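PDB 5UGR: malyl-CoA lyase/beta-methylmalyl-CoA lyase from Methylobacterium extorquens, which belongs to the HpcH/HpaI aldolase/citrate lyase family, adopts a TIM-barrel fold with a bound magnesium ion, and assembles from six chains. Local coordinates for residues V93-P97 with K127-I133; Q8-H14 with G221-I225; K52-R56 with Y84-D88. All blocks are in the same frame, centred on the assembly; numbering follows the deposited sequence.

Contact 1 of 3, residues V93-P97 with K127-I133; sequences VEACP and KKREKKI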
loop_
_atom_site.group_PDB
_atom_site.type_symbol
_atom_site.label_atom_id
_atom_site.label_comp_id
_atom_site.label_asym_id
_atom_site.label_seq_id
_atom_site.Cartn_x
_atom_site.Cartn_y
_atom_site.Cartn_z
ATOM N N VAL A 93 -23.270 -25.874 -4.439
ATOM C CA VAL A 93 -22.101 -26.515 -3.895
ATOM C C VAL A 93 -22.528 -27.617 -2.898
ATOM O O VAL A 93 -21.916 -28.714 -2.873
ATOM C CB VAL A 93 -21.076 -25.523 -3.292
ATOM C CG1 VAL A 93 -19.879 -26.226 -2.690
ATOM C CG2 VAL A 93 -20.615 -24.520 -4.356
ATOM N N GLU A 94 -23.588 -27.389 -2.140
ATOM C CA GLU A 94 -24.049 -28.445 -1.212
ATOM C C GLU A 94 -24.455 -29.702 -1.954
ATOM O O GLU A 94 -24.139 -30.796 -1.500
ATOM C CB GLU A 94 -25.195 -27.936 -0.332
ATOM C CG GLU A 94 -24.761 -27.052 0.825
ATOM C CD GLU A 94 -25.902 -26.636 1.743
ATOM O OE1 GLU A 94 -27.084 -26.956 1.477
ATOM O OE2 GLU A 94 -25.577 -26.008 2.785
ATOM N N ALA A 95 -25.156 -29.526 -3.088
ATOM C CA ALA A 95 -25.836 -30.649 -3.771
ATOM C C ALA A 95 -25.032 -31.364 -4.829
ATOM O O ALA A 95 -25.431 -32.451 -5.242
ATOM C CB ALA A 95 -27.147 -30.180 -4.352
ATOM N N CYS A 96 -23.932 -30.744 -5.302
ATOM C CA CYS A 96 -23.362 -31.174 -6.590
ATOM C C CYS A 96 -21.865 -31.410 -6.517
ATOM O O CYS A 96 -21.063 -30.545 -6.914
ATOM C CB CYS A 96 -23.689 -30.176 -7.689
ATOM S SG CYS A 96 -25.423 -29.785 -7.935
ATOM N N PRO A 97 -21.439 -32.590 -6.033
ATOM C CA PRO A 97 -20.010 -32.956 -6.044
ATOM C C PRO A 97 -19.349 -32.847 -7.446
ATOM O O PRO A 97 -18.138 -32.658 -7.518
ATOM C CB PRO A 97 -20.007 -34.434 -5.593
ATOM C CG PRO A 97 -21.301 -34.652 -4.941
ATOM C CD PRO A 97 -22.271 -33.630 -5.397
ATOM N N LYS A 127 -19.397 -30.431 3.909
ATOM C CA LYS A 127 -19.715 -31.588 3.097
ATOM C C LYS A 127 -18.589 -32.628 3.087
ATOM O O LYS A 127 -18.757 -33.711 2.535
ATOM C CB LYS A 127 -20.102 -31.228 1.647
ATOM C CG LYS A 127 -21.379 -30.381 1.501
ATOM C CD LYS A 127 -22.647 -30.962 2.128
ATOM C CE LYS A 127 -23.054 -32.194 1.404
ATOM N NZ LYS A 127 -24.325 -32.635 2.048
ATOM N N LYS A 128 -17.453 -32.277 3.667
ATOM C CA LYS A 128 -16.323 -33.199 3.759
ATOM C C LYS A 128 -15.839 -33.739 2.396
ATOM O O LYS A 128 -15.371 -34.825 2.299
ATOM C CB LYS A 128 -16.604 -34.314 4.762
ATOM C CG LYS A 128 -16.942 -33.816 6.174
ATOM C CD LYS A 128 -17.362 -34.989 7.056
ATOM C CE LYS A 128 -17.385 -34.569 8.529
ATOM N NZ LYS A 128 -17.895 -35.638 9.446
ATOM N N ARG A 129 -15.686 -32.742 1.530
ATOM C CA ARG A 129 -15.360 -32.864 0.134
ATOM C C ARG A 129 -13.888 -33.294 -0.139
ATOM O O ARG A 129 -13.017 -32.697 0.485
ATOM C CB ARG A 129 -15.631 -31.475 -0.403
ATOM C CG ARG A 129 -17.028 -31.141 -0.485
ATOM C CD ARG A 129 -17.411 -31.967 -1.699
ATOM N NE ARG A 129 -18.817 -32.212 -1.777
ATOM C CZ ARG A 129 -19.694 -31.285 -2.161
ATOM N NH1 ARG A 129 -20.967 -31.587 -2.184
ATOM N NH2 ARG A 129 -19.264 -30.031 -2.474
ATOM N N GLU A 130 -13.559 -34.282 -1.020
ATOM C CA GLU A 130 -12.116 -34.416 -1.354
ATOM C C GLU A 130 -11.715 -33.319 -2.309
ATOM O O GLU A 130 -10.689 -32.701 -2.146
ATOM C CB GLU A 130 -11.856 -35.746 -2.048
ATOM C CG GLU A 130 -10.374 -36.044 -2.243
ATOM C CD GLU A 130 -9.884 -37.153 -1.317
ATOM O OE1 GLU A 130 -10.413 -37.290 -0.177
ATOM O OE2 GLU A 130 -8.972 -37.886 -1.738
ATOM N N LYS A 131 -12.525 -33.136 -3.349
ATOM C CA LYS A 131 -12.216 -32.192 -4.424
ATOM C C LYS A 131 -12.322 -30.775 -3.845
ATOM O O LYS A 131 -13.236 -30.502 -3.071
ATOM C CB LYS A 131 -13.200 -32.357 -5.592
ATOM C CG LYS A 131 -12.963 -31.394 -6.783
ATOM C CD LYS A 131 -14.249 -31.128 -7.588
ATOM C CE LYS A 131 -14.706 -32.351 -8.271
ATOM N NZ LYS A 131 -15.794 -32.212 -9.245
ATOM N N LYS A 132 -11.418 -29.889 -4.243
ATOM C CA LYS A 132 -11.538 -28.450 -3.931
ATOM C C LYS A 132 -11.931 -27.714 -5.211
ATOM O O LYS A 132 -11.258 -27.815 -6.256
ATOM C CB LYS A 132 -10.216 -27.905 -3.349
ATOM C CG LYS A 132 -9.815 -28.406 -1.901
ATOM C CD LYS A 132 -8.779 -27.483 -1.199
ATOM C CE LYS A 132 -9.081 -27.007 0.266
ATOM N NZ LYS A 132 -9.685 -25.588 0.579
ATOM N N ILE A 133 -12.975 -26.914 -5.115
ATOM C CA ILE A 133 -13.431 -26.098 -6.263
ATOM C C ILE A 133 -12.378 -25.035 -6.609
ATOM O O ILE A 133 -11.765 -24.424 -5.721
ATOM C CB ILE A 133 -14.785 -25.449 -5.912
ATOM C CG1 ILE A 133 -15.907 -26.483 -6.085
ATOM C CG2 ILE A 133 -15.063 -24.144 -6.671
ATOM C CD1 ILE A 133 -17.207 -26.044 -5.418
#
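R129 meets the last turn of helix 85-95 with the end of its guanidinium, the first of two polar links here. NH1 and NH2 both donate to V93 O, at 3.1 and 3.0 Å, and the acceptor lies in the guanidinium plane; NH1 adds a weak bond to E94 O. R129 was modelled in two conformers, so the double grip holds for this one and is doubtful for the other. Here P97 CA stands over the centre of one guanidinium face and K127 CB over the opposite face, off centre. In this conformer the positive group would be expected to offset the negative end of the helix.

The second link is K131 NZ to P97 O, 2.9 Å, in the carbonyl plane. A bend at chi3 (-67°) turns the otherwise extended K131 chain toward P97, and D100 forms a salt bridge with the same nitrogen.

Apolar packing is confined to V93 and I133, whose CG1 and CD1 meet tip to tip at 3.8 Å; both side chains also touch I102 of strand 101-104.

Both loops lead from an outer helix into the next barrel strand, so the contact belongs to the helix-to-strand turns of the TIM barrel, at the N-terminal ends of the strands.

Contact 2 of 3, residues Q8-H14 with G221-I225; sequences QATPRLH and GLRPI
A9 N donates to G221 O over 2.9 Å, with an N-H...O angle of 165°, at the point where the two backbones run closest: the CA atoms of Q8 and G221 are 4.2 Å apart. G221 has just left helix 207-220 with a positive phi of 86°, and the absence of a side chain lets Q8 lie directly against it, OE1 being 3.7 Å from G221 CA. A water extends this junction, donating to L222 O and receiving a weak bond from Q8 NE2. Beyond it the backbones separate, and side chains span the gap.

R223 does most of the bridging. Its chain bends at chi3 (-72°), which brings NE to 2.9 Å from H14 ND1, near the imidazole plane. ND1 is the acceptor, while H14 NE2 is hydrogen-bonded to E17, consistent with a proton on NE2. I225 CD1 sits squarely over one face of the same ring, 3.4 Å from its centroid, a CH-pi contact. R12 CB covers one face of the R223 guanidinium off centre. The closeness of R12 NE and R223 NH1, 4.2 Å, is probably offset by E159, whose carboxylate forms salt bridges with both.

Strand 223-226 pairs through R223 and I225 with strand 158-163, and P224 packs on helix 207-220. P11 and L13 touch helix 305-322, where K317 also bonds to R12 O. The tail thus lies between the starts of barrel strands and the C-terminal helix, just before it enters strand 16-21.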
loop_
_atom_site.group_PDB
_atom_site.type_symbol
_atom_site.label_atom_id
_atom_site.label_comp_id
_atom_site.label_asym_id
_atom_site.label_seq_id
_atom_site.Cartn_x
_atom_site.Cartn_y
_atom_site.Cartn_z
ATOM N N GLN A 8 2.172 -22.013 -10.339
ATOM C CA GLN A 8 1.176 -22.090 -11.357
ATOM C C GLN A 8 -0.137 -22.683 -10.744
ATOM O O GLN A 8 -0.149 -23.547 -9.876
ATOM C CB GLN A 8 1.604 -22.908 -12.596
ATOM C CG GLN A 8 2.758 -22.282 -13.418
ATOM C CD GLN A 8 2.416 -21.008 -14.179
ATOM O OE1 GLN A 8 3.093 -20.015 -14.051
ATOM N NE2 GLN A 8 1.362 -21.047 -14.967
ATOM N N ALA A 9 -1.242 -22.170 -11.237
ATOM C CA ALA A 9 -2.529 -22.782 -10.939
ATOM C C ALA A 9 -2.616 -24.197 -11.470
ATOM O O ALA A 9 -1.948 -24.591 -12.419
ATOM C CB ALA A 9 -3.665 -21.936 -11.501
ATOM N N THR A 10 -3.582 -24.916 -10.934
ATOM C CA THR A 10 -3.954 -26.233 -11.419
ATOM C C THR A 10 -4.005 -26.266 -12.926
ATOM O O THR A 10 -4.765 -25.460 -13.490
ATOM C CB THR A 10 -5.403 -26.522 -10.878
ATOM O OG1 THR A 10 -5.378 -26.500 -9.420
ATOM C CG2 THR A 10 -5.828 -27.860 -11.288
ATOM N N PRO A 11 -3.257 -27.168 -13.610
ATOM C CA PRO A 11 -3.076 -27.045 -15.078
ATOM C C PRO A 11 -4.128 -27.749 -15.985
ATOM O O PRO A 11 -3.827 -28.798 -16.558
ATOM C CB PRO A 11 -1.677 -27.642 -15.302
ATOM C CG PRO A 11 -1.525 -28.665 -14.218
ATOM C CD PRO A 11 -2.370 -28.196 -13.041
ATOM N N ARG A 12 -5.261 -27.124 -16.217
ATOM C CA ARG A 12 -6.369 -27.706 -17.011
ATOM C C ARG A 12 -6.258 -27.282 -18.445
ATOM O O ARG A 12 -5.795 -26.170 -18.754
ATOM C CB ARG A 12 -7.714 -27.239 -16.494
ATOM C CG ARG A 12 -7.929 -27.416 -14.993
ATOM C CD ARG A 12 -9.335 -27.070 -14.548
ATOM N NE ARG A 12 -9.438 -26.910 -13.105
ATOM C CZ ARG A 12 -10.100 -27.706 -12.270
ATOM N NH1 ARG A 12 -10.642 -28.886 -12.653
ATOM N NH2 ARG A 12 -10.178 -27.343 -11.025
ATOM N N LEU A 13 -6.797 -28.144 -19.326
ATOM C CA LEU A 13 -6.966 -27.838 -20.738
ATOM C C LEU A 13 -8.187 -26.938 -20.885
ATOM O O LEU A 13 -9.237 -27.207 -20.335
ATOM C CB LEU A 13 -7.145 -29.131 -21.541
ATOM C CG LEU A 13 -7.311 -28.947 -23.023
ATOM C CD1 LEU A 13 -6.057 -28.464 -23.691
ATOM C CD2 LEU A 13 -7.665 -30.289 -23.654
ATOM N N HIS A 14 -8.013 -25.803 -21.537
ATOM C CA HIS A 14 -9.003 -24.735 -21.532
ATOM C C HIS A 14 -9.026 -23.983 -22.873
ATOM O O HIS A 14 -8.977 -22.754 -22.925
ATOM C CB HIS A 14 -8.648 -23.816 -20.361
ATOM C CG HIS A 14 -9.719 -22.896 -19.936
ATOM N ND1 HIS A 14 -9.763 -22.372 -18.656
ATOM C CD2 HIS A 14 -10.785 -22.393 -20.584
ATOM C CE1 HIS A 14 -10.828 -21.612 -18.540
ATOM N NE2 HIS A 14 -11.446 -21.590 -19.702
ATOM N N GLY A 221 0.372 -16.836 -12.560
ATOM C CA GLY A 221 0.144 -18.279 -12.732
ATOM C C GLY A 221 -1.234 -18.720 -13.208
ATOM O O GLY A 221 -1.597 -19.884 -13.016
ATOM N N LEU A 222 -1.987 -17.783 -13.767
ATOM C CA LEU A 222 -3.357 -18.045 -14.213
ATOM C C LEU A 222 -3.479 -18.226 -15.721
ATOM O O LEU A 222 -2.666 -17.741 -16.486
ATOM C CB LEU A 222 -4.257 -16.887 -13.795
ATOM C CG LEU A 222 -4.137 -16.381 -12.363
ATOM C CD1 LEU A 222 -5.057 -15.198 -12.102
ATOM C CD2 LEU A 222 -4.350 -17.472 -11.348
ATOM N N ARG A 223 -4.594 -18.854 -16.154
ATOM C CA ARG A 223 -4.938 -18.992 -17.574
ATOM C C ARG A 223 -5.634 -17.720 -18.077
ATOM O O ARG A 223 -6.678 -17.383 -17.520
ATOM C CB ARG A 223 -5.849 -20.200 -17.788
ATOM C CG ARG A 223 -5.322 -21.526 -17.276
ATOM C CD ARG A 223 -6.240 -22.670 -17.648
ATOM N NE ARG A 223 -7.492 -22.727 -16.939
ATOM C CZ ARG A 223 -7.668 -23.294 -15.735
ATOM N NH1 ARG A 223 -8.919 -23.360 -15.215
ATOM N NH2 ARG A 223 -6.626 -23.758 -15.040
ATOM N N PRO A 224 -5.113 -17.080 -19.144
ATOM C CA PRO A 224 -5.832 -15.963 -19.751
ATOM C C PRO A 224 -6.766 -16.481 -20.854
ATOM O O PRO A 224 -6.300 -17.107 -21.833
ATOM C CB PRO A 224 -4.708 -15.119 -20.358
ATOM C CG PRO A 224 -3.478 -15.964 -20.420
ATOM C CD PRO A 224 -3.770 -17.273 -19.751
ATOM N N ILE A 225 -8.058 -16.141 -20.692
ATOM C CA ILE A 225 -9.124 -16.639 -21.569
ATOM C C ILE A 225 -9.842 -15.451 -22.177
ATOM O O ILE A 225 -10.211 -14.489 -21.475
ATOM C CB ILE A 225 -10.149 -17.522 -20.787
ATOM C CG1 ILE A 225 -9.421 -18.603 -19.974
ATOM C CG2 ILE A 225 -11.157 -18.101 -21.757
ATOM C CD1 ILE A 225 -8.623 -19.593 -20.759
HETATM O O HOH W 1 0.069 -18.383 -16.499
#

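Contact 3 of 3, residues K52-R56 with Y84-D88; sequences KEQAR and YMYRD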
loop_
_atom_site.group_PDB
_atom_site.type_symbol
_atom_site.label_atom_id
_atom_site.label_comp_id
_atom_site.label_asym_id
_atom_site.label_seq_id
_atom_site.Cartn_x
_atom_site.Cartn_y
_atom_site.Cartn_z
ATOM N N LYS A 52 -34.374 -17.200 -12.538
ATOM C CA LYS A 52 -33.149 -17.570 -11.821
ATOM C C LYS A 52 -33.334 -18.688 -10.808
ATOM O O LYS A 52 -32.481 -19.591 -10.705
ATOM C CB LYS A 52 -32.496 -16.357 -11.246
ATOM C CG LYS A 52 -31.826 -15.451 -12.291
ATOM C CD LYS A 52 -31.165 -14.264 -11.654
ATOM C CE LYS A 52 -30.632 -13.237 -12.635
ATOM N NZ LYS A 52 -29.662 -13.777 -13.606
ATOM N N GLU A 53 -34.489 -18.686 -10.117
ATOM C CA GLU A 53 -34.715 -19.701 -9.076
ATOM C C GLU A 53 -34.832 -21.086 -9.740
ATOM O O GLU A 53 -34.254 -22.086 -9.268
ATOM C CB GLU A 53 -35.976 -19.343 -8.276
ATOM C CG GLU A 53 -36.323 -20.448 -7.319
ATOM C CD GLU A 53 -37.456 -20.135 -6.385
ATOM O OE1 GLU A 53 -37.428 -20.645 -5.252
ATOM O OE2 GLU A 53 -38.354 -19.414 -6.775
ATOM N N GLN A 54 -35.583 -21.141 -10.859
ATOM C CA GLN A 54 -35.721 -22.415 -11.588
ATOM C C GLN A 54 -34.430 -22.851 -12.244
ATOM O O GLN A 54 -34.098 -24.035 -12.260
ATOM C CB GLN A 54 -36.856 -22.330 -12.613
ATOM C CG GLN A 54 -37.196 -23.651 -13.261
ATOM C CD GLN A 54 -37.636 -24.730 -12.282
ATOM O OE1 GLN A 54 -38.506 -24.506 -11.456
ATOM N NE2 GLN A 54 -37.008 -25.909 -12.351
ATOM N N ALA A 55 -33.666 -21.873 -12.768
ATOM C CA ALA A 55 -32.426 -22.245 -13.428
ATOM C C ALA A 55 -31.496 -22.905 -12.430
ATOM O O ALA A 55 -30.772 -23.838 -12.753
ATOM C CB ALA A 55 -31.779 -21.003 -14.030
ATOM N N ARG A 56 -31.543 -22.446 -11.182
ATOM C CA ARG A 56 -30.717 -23.027 -10.128
ATOM C C ARG A 56 -31.065 -24.479 -9.898
ATOM O O ARG A 56 -30.197 -25.381 -9.836
ATOM C CB ARG A 56 -30.833 -22.178 -8.857
ATOM C CG ARG A 56 -29.846 -22.527 -7.804
ATOM C CD ARG A 56 -30.056 -21.745 -6.527
ATOM N NE ARG A 56 -30.054 -20.277 -6.703
ATOM C CZ ARG A 56 -31.003 -19.398 -6.382
ATOM N NH1 ARG A 56 -32.204 -19.775 -5.951
ATOM N NH2 ARG A 56 -30.777 -18.107 -6.528
ATOM N N TYR A 84 -29.432 -13.067 -5.508
ATOM C CA TYR A 84 -29.481 -14.441 -5.967
ATOM C C TYR A 84 -28.224 -15.250 -5.593
ATOM O O TYR A 84 -28.269 -16.455 -5.474
ATOM C CB TYR A 84 -29.605 -14.501 -7.481
ATOM C CG TYR A 84 -30.752 -13.702 -8.020
ATOM C CD1 TYR A 84 -32.079 -14.202 -7.950
ATOM C CD2 TYR A 84 -30.533 -12.419 -8.544
ATOM C CE1 TYR A 84 -33.119 -13.413 -8.435
ATOM C CE2 TYR A 84 -31.586 -11.659 -9.016
ATOM C CZ TYR A 84 -32.856 -12.162 -8.961
ATOM O OH TYR A 84 -33.866 -11.334 -9.416
ATOM N N MET A 85 -27.096 -14.531 -5.477
ATOM C CA MET A 85 -25.814 -15.215 -5.477
ATOM C C MET A 85 -25.636 -16.219 -4.317
ATOM O O MET A 85 -25.128 -17.333 -4.515
ATOM C CB MET A 85 -24.680 -14.178 -5.448
ATOM C CG MET A 85 -23.346 -14.817 -5.666
ATOM S SD MET A 85 -22.022 -14.111 -4.665
ATOM C CE MET A 85 -22.369 -14.968 -3.116
ATOM N N TYR A 86 -25.994 -15.808 -3.102
ATOM C CA TYR A 86 -25.664 -16.705 -1.977
ATOM C C TYR A 86 -26.397 -18.053 -2.101
ATOM O O TYR A 86 -25.837 -19.078 -1.761
ATOM C CB TYR A 86 -25.890 -16.081 -0.598
ATOM C CG TYR A 86 -27.329 -15.931 -0.143
ATOM C CD1 TYR A 86 -28.112 -14.867 -0.568
ATOM C CD2 TYR A 86 -27.882 -16.845 0.741
ATOM C CE1 TYR A 86 -29.390 -14.688 -0.128
ATOM C CE2 TYR A 86 -29.178 -16.681 1.184
ATOM C CZ TYR A 86 -29.937 -15.607 0.740
ATOM O OH TYR A 86 -31.227 -15.414 1.248
ATOM N N ARG A 87 -27.607 -18.027 -2.632
ATOM C CA ARG A 87 -28.309 -19.277 -2.856
ATOM C C ARG A 87 -27.762 -20.112 -4.022
ATOM O O ARG A 87 -27.736 -21.329 -3.949
ATOM C CB ARG A 87 -29.800 -18.995 -2.952
ATOM C CG ARG A 87 -30.375 -19.158 -1.553
ATOM C CD ARG A 87 -31.159 -20.483 -1.431
ATOM N NE ARG A 87 -32.404 -20.000 -1.901
ATOM C CZ ARG A 87 -33.325 -20.671 -2.531
ATOM N NH1 ARG A 87 -34.341 -19.961 -2.893
ATOM N NH2 ARG A 87 -33.230 -21.986 -2.759
ATOM N N ASP A 88 -27.219 -19.450 -5.042
ATOM C CA ASP A 88 -26.494 -20.144 -6.099
ATOM C C ASP A 88 -25.354 -20.999 -5.523
ATOM O O ASP A 88 -25.213 -22.165 -5.830
ATOM C CB ASP A 88 -25.904 -19.181 -7.115
ATOM C CG ASP A 88 -26.918 -18.330 -7.858
ATOM O OD1 ASP A 88 -28.153 -18.671 -7.929
ATOM O OD2 ASP A 88 -26.466 -17.272 -8.450
HETATM O O HOH W 2 -29.920 -17.991 -9.985
HETATM O O HOH W 3 -35.546 -22.551 -4.597
#
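R56 with D88 and K52 with Y84 join the first turns of two successive outer helices of the TIM barrel, 52-65 and 85-95; the CA atoms of R56 and D88 come within 6.5 Å. The central link is a salt bridge in which two guanidinium nitrogens converge on a single oxygen. R56 NE donates to D88 OD1 at 2.8 Å, 159° at the hydrogen, and OD1 receives it on its anti lone pair. R56 NH2 meets the same OD1 at 3.0 Å from above the carboxylate plane, and adds a weak bond to Y84 O. A water donates to OD1 as well, at 2.8 Å, and also to K52 O, while OD2 of D88 is bonded to N78. R87 CB rests over one face of the R56 guanidinium, 3.7 Å from CZ.

K52 crosses Y84 at about a right angle and sets its CD over the ring centre, 3.5 Å from the centroid and 4° off the normal, a CH-pi contact. The chain then turns at chi4 (-57°), and NZ goes to V47 O, L43 O and N78 OD1. Both residues also pack on a neighbouring subunit, K52 on L302 and Y84 on A295 of that chain.

Nearer the surface, E53 OE1 and R87 NH1 form only a long salt bridge, 3.9 Å; a water connects OE1 with R87 NH2. Both links are doubtful, since R87 has two deposited conformers. The stronger partner of its guanidinium is D91, through a salt bridge at NH2.

The chemistry is therefore uneven. With OD1 gripped by R56 NE, R56 NH2 and a water, the D88 carboxylate probably stays ionised and holds the R56 guanidinium in place, whereas the attraction between E53 and R87 is likely to be slight.

From the N terminus the chain passes first through 8-14, which finds its partner only at 221-225, so contact 2 closes a loop that takes in most of the barrel and encloses the other two contacts. Within it, contact 3 closes a short loop from 52-56 to 84-88, and contact 1 a second one from 93-97 to 127-133. These follow in series without crossing, their centres about 18 Å apart. Contact 3 ties helix 52-65 to the start of helix 85-95, and contact 1 ties the end of 85-95 to the turn before strand 134-139. Contact 2, its centre about 21 Å from contact 1 and about 27 Å from contact 3, joins the N-terminal tail to strand 223-226.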